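Local coordinates for protein beta-N-acetylglucosaminidase (Thermotoga maritima, PDB 3WO8) that probably hydrolyses terminal non-reducing N-acetyl-D-hexosamine residues from N-acetyl-beta-D-hexosaminides, as a glycosyl hydrolase family 3 enzyme with a TIM barrel, at residues Val190-Phe194 with Glu195-Glu199. Numbering follows the deposited sequence.
Sequences VDAPF and EKLWE
Leu-197 N donates to Pro-193 O at 3.1 Å, in the carbonyl plane, as the chain running out of strand 189-190 turns into helix 194-199. Proline suits the N-cap position because its lack of an N-H costs no helical bond, while its carbonyl starts the i to i+4 pattern. The next bond, Trp-198 N to Phe-194 O, measures 2.9 Å with the donor tilted 33° from the carbonyl plane. Ahead of the turn, small Ala-192 lets Leu-197 CD1 come within 3.6 Å of its CB; the same methyl meets Val-190 CG1 at 4.2 Å. Leu-197 thus joins the first helical turn to the strand end, and it also touches Tyr-224 and Ile-227. On another side, Phe-194 and Trp-198 lie alongside each other, with Phe-194 CZ 4.0 Å from Trp-198 CE3. In both residues CG lies anti to the backbone N (chi1 174° and -175°), so both side chains point the same way and touch helix 236-247. Replacing Phe-194 by an alanine would probably open a gap beside Trp-198 CE3 and lose the apolar contact with Ile-227. Arg-206 and Lys-246 make cation-pi contacts with Trp-198, whose electron-rich indole probably favours both positive charges.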
ATOM      1  N   VAL B 190      21.773 -25.985 -18.852  1.00 67.93           N
ATOM      2  CA  VAL B 190      23.023 -25.628 -18.208  1.00 70.30           C
ATOM      3  C   VAL B 190      23.929 -26.855 -18.261  1.00 75.50           C
ATOM      4  O   VAL B 190      23.585 -27.940 -17.759  1.00 70.36           O
ATOM      5  CB  VAL B 190      22.798 -25.172 -16.752  1.00 68.61           C
ATOM      6  CG1 VAL B 190      24.123 -24.877 -16.032  1.00 63.27           C
ATOM      7  CG2 VAL B 190      21.891 -23.949 -16.747  1.00 69.72           C
ATOM      8  N   ASP B 191      25.098 -26.662 -18.860  1.00 85.71           N
ATOM      9  CA  ASP B 191      26.036 -27.760 -19.114  1.00 87.99           C
ATOM     10  C   ASP B 191      27.283 -27.690 -18.238  1.00 86.59           C
ATOM     11  O   ASP B 191      28.278 -28.362 -18.511  1.00 97.50           O
ATOM     12  CB  ASP B 191      26.419 -27.807 -20.606  1.00 84.60           C
ATOM     13  CG  ASP B 191      26.962 -26.487 -21.125  1.00 84.11           C
ATOM     14  OD1 ASP B 191      27.220 -25.557 -20.322  1.00 92.30           O
ATOM     15  OD2 ASP B 191      27.124 -26.385 -22.351  1.00 77.91           O
ATOM     16  N   ALA B 192      27.221 -26.887 -17.184  1.00 77.19           N
ATOM     17  CA  ALA B 192      28.374 -26.684 -16.331  1.00 70.45           C
ATOM     18  C   ALA B 192      28.694 -27.944 -15.542  1.00 65.33           C
ATOM     19  O   ALA B 192      27.794 -28.675 -15.131  1.00 58.73           O
ATOM     20  CB  ALA B 192      28.150 -25.519 -15.389  1.00 66.96           C
ATOM     21  N   PRO B 193      29.988 -28.225 -15.375  1.00 64.27           N
ATOM     22  CA  PRO B 193      30.382 -29.300 -14.499  1.00 63.94           C
ATOM     23  C   PRO B 193      29.712 -29.183 -13.131  1.00 60.98           C
ATOM     24  O   PRO B 193      29.784 -28.136 -12.486  1.00 62.42           O
ATOM     25  CB  PRO B 193      31.913 -29.110 -14.385  1.00 67.12           C
ATOM     26  CG  PRO B 193      32.272 -27.911 -15.232  1.00 68.35           C
ATOM     27  CD  PRO B 193      31.126 -27.744 -16.179  1.00 67.94           C
ATOM     28  N   PHE B 194      29.086 -30.255 -12.674  1.00 55.71           N
ATOM     29  CA  PHE B 194      28.485 -30.270 -11.338  1.00 57.39           C
ATOM     30  C   PHE B 194      29.328 -29.626 -10.256  1.00 60.49           C
ATOM     31  O   PHE B 194      28.801 -29.183  -9.252  1.00 63.52           O
ATOM     32  CB  PHE B 194      28.212 -31.688 -10.895  1.00 57.88           C
ATOM     33  CG  PHE B 194      27.737 -31.795  -9.481  1.00 57.89           C
ATOM     34  CD1 PHE B 194      26.377 -31.733  -9.180  1.00 62.08           C
ATOM     35  CD2 PHE B 194      28.638 -31.970  -8.437  1.00 55.64           C
ATOM     36  CE1 PHE B 194      25.934 -31.865  -7.863  1.00 58.91           C
ATOM     37  CE2 PHE B 194      28.201 -32.085  -7.121  1.00 52.02           C
ATOM     38  CZ  PHE B 194      26.848 -32.041  -6.836  1.00 54.44           C
ATOM     39  N   GLU B 195      30.637 -29.612 -10.425  1.00 68.01           N
ATOM     40  CA  GLU B 195      31.489 -28.992  -9.434  1.00 75.04           C
ATOM     41  C   GLU B 195      31.332 -27.469  -9.507  1.00 72.74           C
ATOM     42  O   GLU B 195      31.229 -26.804  -8.481  1.00 73.78           O
ATOM     43  CB  GLU B 195      32.945 -29.407  -9.632  1.00 80.76           C
ATOM     44  CG  GLU B 195      33.821 -29.196  -8.400  1.00 87.96           C
ATOM     45  CD  GLU B 195      35.233 -28.709  -8.749  1.00 97.43           C
ATOM     46  OE1 GLU B 195      36.126 -28.766  -7.875  1.00 97.28           O
ATOM     47  OE2 GLU B 195      35.459 -28.261  -9.896  1.00 95.53           O
ATOM     48  N   LYS B 196      31.315 -26.914 -10.712  1.00 68.95           N
ATOM     49  CA  LYS B 196      31.073 -25.477 -10.858  1.00 65.10           C
ATOM     50  C   LYS B 196      29.732 -25.124 -10.219  1.00 58.14           C
ATOM     51  O   LYS B 196      29.649 -24.173  -9.442  1.00 55.81           O
ATOM     52  CB  LYS B 196      31.093 -25.049 -12.324  1.00 67.55           C
ATOM     53  CG  LYS B 196      32.334 -24.274 -12.739  1.00 71.79           C
ATOM     54  CD  LYS B 196      32.017 -23.343 -13.913  1.00 75.34           C
ATOM     55  CE  LYS B 196      32.781 -22.022 -13.844  1.00 76.84           C
ATOM     56  NZ  LYS B 196      31.982 -20.877 -14.377  1.00 73.28           N
ATOM     57  N   LEU B 197      28.706 -25.911 -10.539  1.00 48.64           N
ATOM     58  CA  LEU B 197      27.395 -25.809  -9.887  1.00 56.64           C
ATOM     59  C   LEU B 197      27.420 -25.745  -8.381  1.00 61.12           C
ATOM     60  O   LEU B 197      26.798 -24.863  -7.764  1.00 63.00           O
ATOM     61  CB  LEU B 197      26.517 -27.005 -10.219  1.00 60.46           C
ATOM     62  CG  LEU B 197      25.407 -26.727 -11.232  1.00 69.34           C
ATOM     63  CD1 LEU B 197      25.985 -26.245 -12.561  1.00 67.81           C
ATOM     64  CD2 LEU B 197      24.524 -27.968 -11.407  1.00 69.74           C
ATOM     65  N   TRP B 198      28.095 -26.729  -7.797  1.00 61.44           N
ATOM     66  CA  TRP B 198      28.158 -26.888  -6.346  1.00 54.34           C
ATOM     67  C   TRP B 198      28.867 -25.694  -5.725  1.00 50.25           C
ATOM     68  O   TRP B 198      28.403 -25.120  -4.753  1.00 49.29           O
ATOM     69  CB  TRP B 198      28.870 -28.197  -5.988  1.00 49.67           C
ATOM     70  CG  TRP B 198      28.852 -28.446  -4.539  1.00 46.07           C
ATOM     71  CD1 TRP B 198      29.875 -28.228  -3.673  1.00 42.89           C
ATOM     72  CD2 TRP B 198      27.731 -28.886  -3.751  1.00 44.31           C
ATOM     73  NE1 TRP B 198      29.472 -28.532  -2.397  1.00 45.03           N
ATOM     74  CE2 TRP B 198      28.160 -28.933  -2.416  1.00 44.05           C
ATOM     75  CE3 TRP B 198      26.407 -29.243  -4.045  1.00 48.03           C
ATOM     76  CZ2 TRP B 198      27.318 -29.335  -1.365  1.00 47.48           C
ATOM     77  CZ3 TRP B 198      25.550 -29.646  -2.981  1.00 47.12           C
ATOM     78  CH2 TRP B 198      26.020 -29.699  -1.669  1.00 46.49           C
ATOM     79  N   GLU B 199      29.978 -25.326  -6.332  1.00 50.54           N
ATOM     80  CA  GLU B 199      30.748 -24.159  -5.932  1.00 55.90           C
ATOM     81  C   GLU B 199      30.091 -22.808  -6.159  1.00 52.70           C
ATOM     82  O   GLU B 199      30.388 -21.868  -5.439  1.00 51.07           O
ATOM     83  CB  GLU B 199      32.071 -24.137  -6.688  1.00 61.52           C
ATOM     84  CG  GLU B 199      33.003 -25.257  -6.288  1.00 69.22           C
ATOM     85  CD  GLU B 199      34.348 -25.152  -6.966  1.00 76.65           C
ATOM     86  OE1 GLU B 199      34.397 -24.980  -8.207  1.00 79.34           O
ATOM     87  OE2 GLU B 199      35.352 -25.246  -6.240  1.00 78.44           O
TER